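Local coordinates for protein L-amino acid deaminase (Proteus vulgaris, PDB 5HXW) that probably carries out the oxidative deamination of L-amino acids with bound FAD, as a membrane-bound flavoenzyme of the FAD-dependent oxidoreductase family, at residues Leu257-Ser262 and Arg298-Pro303; Gln264-Ser269 and Ser384-Gln389. One frame throughout, in Å; residues are numbered along the deposited sequence.

Interaction 1: residues Leu257-Ser262 and Arg298-Pro303; sequences LPAYQS and RVIVAP. With 16A (cetyl-trimethyl-ammonium), chain J.
Gln-261 reaches across to Ile-300 with an extended side chain whose CG lies anti to the backbone N (chi1 -170°). CB starts near Ile-300 CD1; CG is beside Val-299 O at 3.7 Å; the amide carbon CD then rests 3.5 Å from Ile-300 CD1. At the tip the amide divides: NE2 stays near the same methyl and Arg-298 O, while OE1 meets methyl C19 of the cetyl-trimethyl-ammonium head at 3.4 Å. A neutral amide suits this place: its oxygen, with only a partial negative charge, can probably face the cationic head. Gln-261 also touches the FAD.

The backbones are joined through Tyr-260 and Val-301, an antiparallel hydrogen-bonded pair: Tyr-260 N gives to Val-301 O at 2.6 Å, and Val-301 N returns to Tyr-260 O at 2.7 Å. Two residues from this pair, before Tyr-260 and after Val-301, Pro-258 faces Pro-303. Neither has an N-H to continue the ladder, and a water donates to both carbonyls instead. Pro-303 also presents CG to Tyr-260 CD1 at 3.7 Å, crossing the ring at its edge at about a right angle.

On the other face, Ala-259 CB packs on Ile-300 CG2 at 3.7 Å. These two, with Leu-257 and Ala-302, offer a low aliphatic surface to the detergent tail. This is a two-stranded antiparallel pairing within the large mixed sheet, forming one wall of an apolar, detergent-filled pocket that, through Gln-261, borders the FAD site.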
ATOM      1  N   LEU A 257     -12.093  -7.342  -0.339  1.00 62.22           N
ATOM      2  CA  LEU A 257     -12.468  -7.539  -1.732  1.00 62.01           C
ATOM      3  C   LEU A 257     -11.389  -6.971  -2.647  1.00 61.37           C
ATOM      4  O   LEU A 257     -10.779  -5.953  -2.308  1.00 60.39           O
ATOM      5  CB  LEU A 257     -13.838  -6.911  -2.034  1.00 62.24           C
ATOM      6  CG  LEU A 257     -15.090  -7.607  -1.477  1.00 62.88           C
ATOM      7  CD1 LEU A 257     -16.347  -6.907  -1.964  1.00 62.73           C
ATOM      8  CD2 LEU A 257     -15.140  -9.082  -1.858  1.00 62.99           C
ATOM      9  N   PRO A 258     -11.137  -7.634  -3.800  1.00 61.54           N
ATOM     10  CA  PRO A 258     -10.142  -7.130  -4.748  1.00 61.06           C
ATOM     11  C   PRO A 258     -10.539  -5.807  -5.409  1.00 61.18           C
ATOM     12  O   PRO A 258     -11.721  -5.550  -5.646  1.00 61.16           O
ATOM     13  CB  PRO A 258     -10.052  -8.245  -5.794  1.00 61.16           C
ATOM     14  CG  PRO A 258     -11.360  -8.946  -5.711  1.00 62.09           C
ATOM     15  CD  PRO A 258     -11.708  -8.916  -4.255  1.00 62.10           C
ATOM     16  N   ALA A 259      -9.533  -4.980  -5.675  1.00 61.65           N
ATOM     17  CA  ALA A 259      -9.685  -3.742  -6.432  1.00 62.13           C
ATOM     18  C   ALA A 259      -8.504  -3.600  -7.387  1.00 62.68           C
ATOM     19  O   ALA A 259      -7.390  -4.029  -7.074  1.00 63.51           O
ATOM     20  CB  ALA A 259      -9.761  -2.553  -5.491  1.00 61.75           C
ATOM     21  N   TYR A 260      -8.749  -3.005  -8.548  1.00 63.31           N
ATOM     22  CA  TYR A 260      -7.715  -2.813  -9.558  1.00 64.30           C
ATOM     23  C   TYR A 260      -7.650  -1.374 -10.046  1.00 64.74           C
ATOM     24  O   TYR A 260      -8.678  -0.700 -10.165  1.00 65.61           O
ATOM     25  CB  TYR A 260      -7.940  -3.761 -10.740  1.00 66.06           C
ATOM     26  CG  TYR A 260      -7.490  -5.170 -10.466  1.00 67.61           C
ATOM     27  CD1 TYR A 260      -8.357  -6.106  -9.886  1.00 68.74           C
ATOM     28  CD2 TYR A 260      -6.188  -5.577 -10.775  1.00 68.77           C
ATOM     29  CE1 TYR A 260      -7.939  -7.406  -9.624  1.00 69.08           C
ATOM     30  CE2 TYR A 260      -5.765  -6.877 -10.523  1.00 68.66           C
ATOM     31  CZ  TYR A 260      -6.640  -7.783  -9.946  1.00 68.98           C
ATOM     32  OH  TYR A 260      -6.220  -9.067  -9.696  1.00 71.01           O
ATOM     33  N   GLN A 261      -6.430  -0.914 -10.318  1.00 64.32           N
ATOM     34  CA  GLN A 261      -6.199   0.406 -10.898  1.00 64.68           C
ATOM     35  C   GLN A 261      -4.988   0.387 -11.820  1.00 64.61           C
ATOM     36  O   GLN A 261      -3.910  -0.090 -11.449  1.00 63.88           O
ATOM     37  CB  GLN A 261      -6.026   1.466  -9.809  1.00 64.69           C
ATOM     38  CG  GLN A 261      -6.027   2.894 -10.338  1.00 66.95           C
ATOM     39  CD  GLN A 261      -5.760   3.930  -9.263  1.00 67.41           C
ATOM     40  OE1 GLN A 261      -4.904   3.748  -8.394  1.00 67.09           O
ATOM     41  NE2 GLN A 261      -6.496   5.032  -9.322  1.00 68.55           N
ATOM     42  N   SER A 262      -5.189   0.909 -13.027  1.00 65.07           N
ATOM     43  CA  SER A 262      -4.119   1.051 -14.000  1.00 65.36           C
ATOM     44  C   SER A 262      -3.231   2.243 -13.655  1.00 65.65           C
ATOM     45  O   SER A 262      -3.712   3.275 -13.173  1.00 65.96           O
ATOM     46  CB  SER A 262      -4.698   1.200 -15.402  1.00 66.59           C
ATOM     47  OG  SER A 262      -5.441   0.051 -15.766  1.00 67.68           O
ATOM     48  N   ARG A 298      -8.505   8.197 -12.078  1.00 74.06           N
ATOM     49  CA  ARG A 298      -9.105   8.078 -10.745  1.00 75.50           C
ATOM     50  C   ARG A 298      -9.826   6.738 -10.541  1.00 73.83           C
ATOM     51  O   ARG A 298      -9.981   6.290  -9.403  1.00 73.82           O
ATOM     52  CB  ARG A 298     -10.042   9.264 -10.438  1.00 78.82           C
ATOM     53  CG  ARG A 298     -11.418   9.208 -11.086  1.00 81.86           C
ATOM     54  CD  ARG A 298     -12.288  10.390 -10.686  1.00 84.53           C
ATOM     55  NE  ARG A 298     -12.252  11.465 -11.681  1.00 87.24           N
ATOM     56  CZ  ARG A 298     -12.988  11.504 -12.796  1.00 88.97           C
ATOM     57  NH1 ARG A 298     -12.876  12.536 -13.624  1.00 90.20           N
ATOM     58  NH2 ARG A 298     -13.834  10.521 -13.093  1.00 89.04           N
ATOM     59  N   VAL A 299     -10.226   6.110 -11.651  1.00 72.62           N
ATOM     60  CA  VAL A 299     -11.126   4.948 -11.671  1.00 71.15           C
ATOM     61  C   VAL A 299     -10.525   3.686 -11.034  1.00 68.85           C
ATOM     62  O   VAL A 299      -9.489   3.180 -11.479  1.00 68.49           O
ATOM     63  CB  VAL A 299     -11.643   4.667 -13.110  1.00 72.51           C
ATOM     64  CG1 VAL A 299     -12.503   3.411 -13.163  1.00 72.08           C
ATOM     65  CG2 VAL A 299     -12.431   5.859 -13.641  1.00 74.74           C
ATOM     66  N   ILE A 300     -11.193   3.207  -9.983  1.00 66.92           N
ATOM     67  CA  ILE A 300     -10.887   1.928  -9.331  1.00 64.76           C
ATOM     68  C   ILE A 300     -11.870   0.867  -9.840  1.00 64.11           C
ATOM     69  O   ILE A 300     -13.087   1.066  -9.801  1.00 63.71           O
ATOM     70  CB  ILE A 300     -10.962   2.029  -7.777  1.00 64.48           C
ATOM     71  CG1 ILE A 300     -10.123   3.204  -7.227  1.00 64.65           C
ATOM     72  CG2 ILE A 300     -10.603   0.703  -7.107  1.00 63.39           C
ATOM     73  CD1 ILE A 300      -8.613   3.071  -7.335  1.00 64.15           C
ATOM     74  N   VAL A 301     -11.330  -0.251 -10.323  1.00 62.50           N
ATOM     75  CA  VAL A 301     -12.134  -1.357 -10.841  1.00 62.46           C
ATOM     76  C   VAL A 301     -12.225  -2.460  -9.784  1.00 61.07           C
ATOM     77  O   VAL A 301     -11.208  -3.025  -9.384  1.00 60.56           O
ATOM     78  CB  VAL A 301     -11.568  -1.891 -12.188  1.00 62.52           C
ATOM     79  CG1 VAL A 301     -12.200  -3.220 -12.576  1.00 62.97           C
ATOM     80  CG2 VAL A 301     -11.786  -0.879 -13.302  1.00 63.15           C
ATOM     81  N   ALA A 302     -13.444  -2.743  -9.325  1.00 60.69           N
ATOM     82  CA  ALA A 302     -13.689  -3.866  -8.418  1.00 60.01           C
ATOM     83  C   ALA A 302     -14.272  -5.066  -9.180  1.00 59.61           C
ATOM     84  O   ALA A 302     -15.441  -5.028  -9.596  1.00 60.02           O
ATOM     85  CB  ALA A 302     -14.593  -3.454  -7.259  1.00 60.60           C
ATOM     86  N   PRO A 303     -13.454  -6.126  -9.385  1.00 58.53           N
ATOM     87  CA  PRO A 303     -13.967  -7.322 -10.063  1.00 58.88           C
ATOM     88  C   PRO A 303     -14.895  -8.131  -9.163  1.00 59.34           C
ATOM     89  O   PRO A 303     -14.705  -8.162  -7.944  1.00 59.07           O
ATOM     90  CB  PRO A 303     -12.704  -8.122 -10.391  1.00 58.25           C
ATOM     91  CG  PRO A 303     -11.699  -7.690  -9.379  1.00 57.77           C
ATOM     92  CD  PRO A 303     -12.031  -6.270  -9.009  1.00 57.34           C
TER
HETATM   93  C1  16A J 504     -21.940  -4.929  -4.596  1.00 71.89           C
HETATM   94  C2  16A J 504     -20.468  -5.274  -4.548  1.00 71.35           C
HETATM   95  C3  16A J 504     -19.645  -4.081  -4.076  1.00 71.04           C
HETATM   96  C4  16A J 504     -18.154  -4.367  -4.202  1.00 71.12           C
HETATM   97  C5  16A J 504     -17.351  -3.076  -4.279  1.00 70.98           C
HETATM   98  C6  16A J 504     -15.981  -3.259  -3.638  1.00 72.03           C
HETATM   99  C7  16A J 504     -15.260  -1.924  -3.492  1.00 72.72           C
HETATM  100  C8  16A J 504     -13.753  -2.113  -3.600  1.00 73.26           C
HETATM  101  C9  16A J 504     -13.024  -1.127  -2.697  1.00 77.17           C
HETATM  102  C10 16A J 504     -12.215  -0.125  -3.515  1.00 79.77           C
HETATM  103  C11 16A J 504     -12.264   1.267  -2.897  1.00 81.98           C
HETATM  104  C12 16A J 504     -10.953   1.599  -2.191  1.00 85.58           C
HETATM  105  C13 16A J 504     -10.280   2.821  -2.805  1.00 87.78           C
HETATM  106  C14 16A J 504      -8.832   2.929  -2.340  1.00 89.21           C
HETATM  107  C15 16A J 504      -7.913   3.339  -3.487  1.00 89.62           C
HETATM  108  C16 16A J 504      -6.745   4.192  -2.969  1.00 89.70           C
HETATM  109  N1  16A J 504      -5.462   4.108  -3.713  1.00 89.70           N
HETATM  110  C17 16A J 504      -4.543   5.090  -3.125  1.00 90.38           C
HETATM  111  C18 16A J 504      -4.817   2.795  -3.581  1.00 89.57           C
HETATM  112  C19 16A J 504      -5.606   4.446  -5.139  1.00 88.61           C
HETATM  113  O   HOH W   1     -14.251  -6.887  -5.412  1.00 53.65           O

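Interaction 2: residues Gln264-Ser269 and Ser384-Gln389; sequences QLISGS and SKLIDQ
Leu-265 O receives two N-H groups from successive residues: Ile-387 N at 2.8 Å and, more weakly, Asp-388 N at 3.4 Å. Ile-387 is the extra residue that makes this possible; its psi of -56° departs from strand values and brings the next N-H round to the same carbonyl, and its CB points toward the partner strand, where CD1 lies 3.6 Å from Ser-267 N and CG2 meets Leu-265 CD2. A branched aliphatic suits the bulge, since CD1 and CG2 can lie over the partner backbone and Leu-265 at once. Asp-388 O takes the N-H of Leu-265 in return.

Past the bulge, Ser-267 is bonded to Ser-384 and Lys-385 by three hydrogen bonds. Lys-385 N donates to Ser-267 OG at 2.7 Å, Ser-267 N donates to Lys-385 O at 2.9 Å, and Ser-384 OG gives its proton to Ser-267 O from 37° above the carbonyl plane. Small hydroxyls fit here because they can replace strand bonds as the ladder runs out, while the extended Lys-385 chain leads away to the surface.

At the other end Gln-264 and Gln-389 lie side by side, pointing the same way, their amide planes 2° apart. Gln-389 NE2 makes a weak bond to Gln-264 OE1 at 3.3 Å; Gln-264 NE2 is engaged by Leu-367 O of helix 364-377. Leu-386 CD1 bridges the same face, meeting both Gln-264 OE1 and Ile-266 CG2. Two residues opposite one, with both amides on a single carbonyl, define a classic beta bulge in an antiparallel strand pair.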
ATOM      1  N   GLN A 264       0.495   4.436 -15.138  1.00 66.82           N
ATOM      2  CA  GLN A 264       1.479   4.666 -16.198  1.00 68.03           C
ATOM      3  C   GLN A 264       2.589   5.635 -15.778  1.00 68.70           C
ATOM      4  O   GLN A 264       2.437   6.399 -14.818  1.00 68.40           O
ATOM      5  CB  GLN A 264       0.809   5.087 -17.521  1.00 68.75           C
ATOM      6  CG  GLN A 264       0.072   6.419 -17.491  1.00 69.60           C
ATOM      7  CD  GLN A 264      -0.850   6.639 -18.676  1.00 70.61           C
ATOM      8  OE1 GLN A 264      -0.676   6.054 -19.747  1.00 72.00           O
ATOM      9  NE2 GLN A 264      -1.838   7.502 -18.488  1.00 71.12           N
ATOM     10  N   LEU A 265       3.702   5.573 -16.505  1.00 69.80           N
ATOM     11  CA  LEU A 265       4.889   6.373 -16.234  1.00 70.32           C
ATOM     12  C   LEU A 265       5.369   7.016 -17.530  1.00 70.95           C
ATOM     13  O   LEU A 265       5.587   6.323 -18.532  1.00 71.42           O
ATOM     14  CB  LEU A 265       5.991   5.484 -15.652  1.00 71.23           C
ATOM     15  CG  LEU A 265       6.875   6.051 -14.543  1.00 72.95           C
ATOM     16  CD1 LEU A 265       6.349   5.627 -13.176  1.00 71.67           C
ATOM     17  CD2 LEU A 265       8.307   5.576 -14.737  1.00 73.85           C
ATOM     18  N   ILE A 266       5.513   8.339 -17.509  1.00 70.56           N
ATOM     19  CA  ILE A 266       5.993   9.100 -18.673  1.00 70.94           C
ATOM     20  C   ILE A 266       7.274   9.879 -18.379  1.00 71.14           C
ATOM     21  O   ILE A 266       7.560  10.212 -17.223  1.00 69.95           O
ATOM     22  CB  ILE A 266       4.911  10.034 -19.283  1.00 71.61           C
ATOM     23  CG1 ILE A 266       4.314  10.974 -18.220  1.00 71.15           C
ATOM     24  CG2 ILE A 266       3.843   9.211 -19.997  1.00 71.17           C
ATOM     25  CD1 ILE A 266       3.538  12.149 -18.778  1.00 72.10           C
ATOM     26  N   SER A 267       8.033  10.156 -19.436  1.00 72.28           N
ATOM     27  CA  SER A 267       9.287  10.906 -19.350  1.00 73.58           C
ATOM     28  C   SER A 267       9.078  12.379 -18.983  1.00 74.56           C
ATOM     29  O   SER A 267       7.987  12.934 -19.165  1.00 74.01           O
ATOM     30  CB  SER A 267      10.064  10.782 -20.662  1.00 75.32           C
ATOM     31  OG  SER A 267       9.307  11.287 -21.747  1.00 76.45           O
ATOM     32  N   GLY A 268      10.138  12.999 -18.465  1.00 75.64           N
ATOM     33  CA  GLY A 268      10.113  14.398 -18.047  1.00 77.25           C
ATOM     34  C   GLY A 268      10.102  15.418 -19.171  1.00 79.44           C
ATOM     35  O   GLY A 268       9.995  15.069 -20.356  1.00 80.08           O
ATOM     36  N   SER A 269      10.210  16.686 -18.778  1.00 80.55           N
ATOM     37  CA  SER A 269      10.190  17.832 -19.691  1.00 83.05           C
ATOM     38  C   SER A 269      10.871  19.036 -19.027  1.00 84.37           C
ATOM     39  O   SER A 269      10.782  19.190 -17.805  1.00 83.64           O
ATOM     40  CB  SER A 269       8.746  18.182 -20.070  1.00 82.90           C
ATOM     41  OG  SER A 269       8.685  19.298 -20.934  1.00 85.21           O
ATOM     42  N   SER A 384       6.269  14.006 -24.095  1.00 88.85           N
ATOM     43  CA  SER A 384       6.688  12.944 -23.177  1.00 86.96           C
ATOM     44  C   SER A 384       6.454  11.551 -23.750  1.00 87.00           C
ATOM     45  O   SER A 384       5.387  11.264 -24.305  1.00 87.02           O
ATOM     46  CB  SER A 384       5.984  13.076 -21.826  1.00 84.66           C
ATOM     47  OG  SER A 384       6.401  14.243 -21.140  1.00 85.09           O
ATOM     48  N   LYS A 385       7.472  10.703 -23.615  1.00 87.15           N
ATOM     49  CA  LYS A 385       7.416   9.312 -24.059  1.00 86.85           C
ATOM     50  C   LYS A 385       6.920   8.392 -22.949  1.00 84.19           C
ATOM     51  O   LYS A 385       7.145   8.650 -21.763  1.00 83.12           O
ATOM     52  CB  LYS A 385       8.781   8.847 -24.581  1.00 88.53           C
ATOM     53  CG  LYS A 385       9.093   9.335 -25.988  1.00 91.95           C
ATOM     54  CD  LYS A 385      10.476   8.905 -26.449  1.00 93.77           C
ATOM     55  CE  LYS A 385      10.771   9.436 -27.844  1.00 96.72           C
ATOM     56  NZ  LYS A 385      11.957   8.776 -28.453  1.00 98.46           N
ATOM     57  N   LEU A 386       6.245   7.321 -23.356  1.00 83.53           N
ATOM     58  CA  LEU A 386       5.667   6.339 -22.448  1.00 80.90           C
ATOM     59  C   LEU A 386       6.741   5.346 -22.004  1.00 80.00           C
ATOM     60  O   LEU A 386       7.317   4.638 -22.833  1.00 81.68           O
ATOM     61  CB  LEU A 386       4.519   5.626 -23.166  1.00 80.47           C
ATOM     62  CG  LEU A 386       3.292   5.076 -22.442  1.00 79.64           C
ATOM     63  CD1 LEU A 386       2.485   6.165 -21.747  1.00 79.26           C
ATOM     64  CD2 LEU A 386       2.431   4.358 -23.469  1.00 79.84           C
ATOM     65  N   ILE A 387       7.017   5.316 -20.699  1.00 78.28           N
ATOM     66  CA  ILE A 387       8.051   4.436 -20.122  1.00 77.60           C
ATOM     67  C   ILE A 387       7.487   3.063 -19.713  1.00 76.54           C
ATOM     68  O   ILE A 387       7.988   2.030 -20.168  1.00 77.31           O
ATOM     69  CB  ILE A 387       8.815   5.115 -18.950  1.00 77.10           C
ATOM     70  CG1 ILE A 387       9.587   6.345 -19.454  1.00 78.55           C
ATOM     71  CG2 ILE A 387       9.770   4.137 -18.261  1.00 75.88           C
ATOM     72  CD1 ILE A 387       9.952   7.345 -18.377  1.00 78.18           C
ATOM     73  N   ASP A 388       6.458   3.060 -18.861  1.00 74.52           N
ATOM     74  CA  ASP A 388       5.881   1.822 -18.330  1.00 72.89           C
ATOM     75  C   ASP A 388       4.384   1.946 -18.038  1.00 71.47           C
ATOM     76  O   ASP A 388       3.911   3.005 -17.617  1.00 70.77           O
ATOM     77  CB  ASP A 388       6.633   1.383 -17.064  1.00 72.95           C
ATOM     78  CG  ASP A 388       6.479  -0.110 -16.757  1.00 73.37           C
ATOM     79  OD1 ASP A 388       5.802  -0.848 -17.513  1.00 73.37           O
ATOM     80  OD2 ASP A 388       7.056  -0.552 -15.740  1.00 73.64           O
ATOM     81  N   GLN A 389       3.657   0.851 -18.271  1.00 70.03           N
ATOM     82  CA  GLN A 389       2.216   0.760 -18.012  1.00 68.71           C
ATOM     83  C   GLN A 389       1.895  -0.564 -17.321  1.00 67.42           C
ATOM     84  O   GLN A 389       2.252  -1.634 -17.823  1.00 68.16           O
ATOM     85  CB  GLN A 389       1.416   0.865 -19.314  1.00 69.68           C
ATOM     86  CG  GLN A 389       1.388   2.244 -19.953  1.00 70.98           C
ATOM     87  CD  GLN A 389       0.605   2.270 -21.252  1.00 71.94           C
ATOM     88  OE1 GLN A 389       0.930   1.564 -22.204  1.00 73.08           O
ATOM     89  NE2 GLN A 389      -0.423   3.102 -21.300  1.00 72.34           N
TER

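Overall arrangement
Of the strands in these contacts, 257-266 comes first, and it takes part in both: its beginning in interaction 1, its end in interaction 2. Running on through 276-279 and 283-287, the chain returns antiparallel as strand 293-303, so interaction 1 closes a loop of 35 residues containing strands but no helix. It then passes through strand 326-329 and several helices, including 364-377, before strand 386-396 closes the 114-residue loop of interaction 2. The segments alternate in sequence, so the two closures cross rather than nest. Strand 257-266 thus sits between 293-303 and 386-396 in one mixed sheet, the contact centres about 22 Å apart.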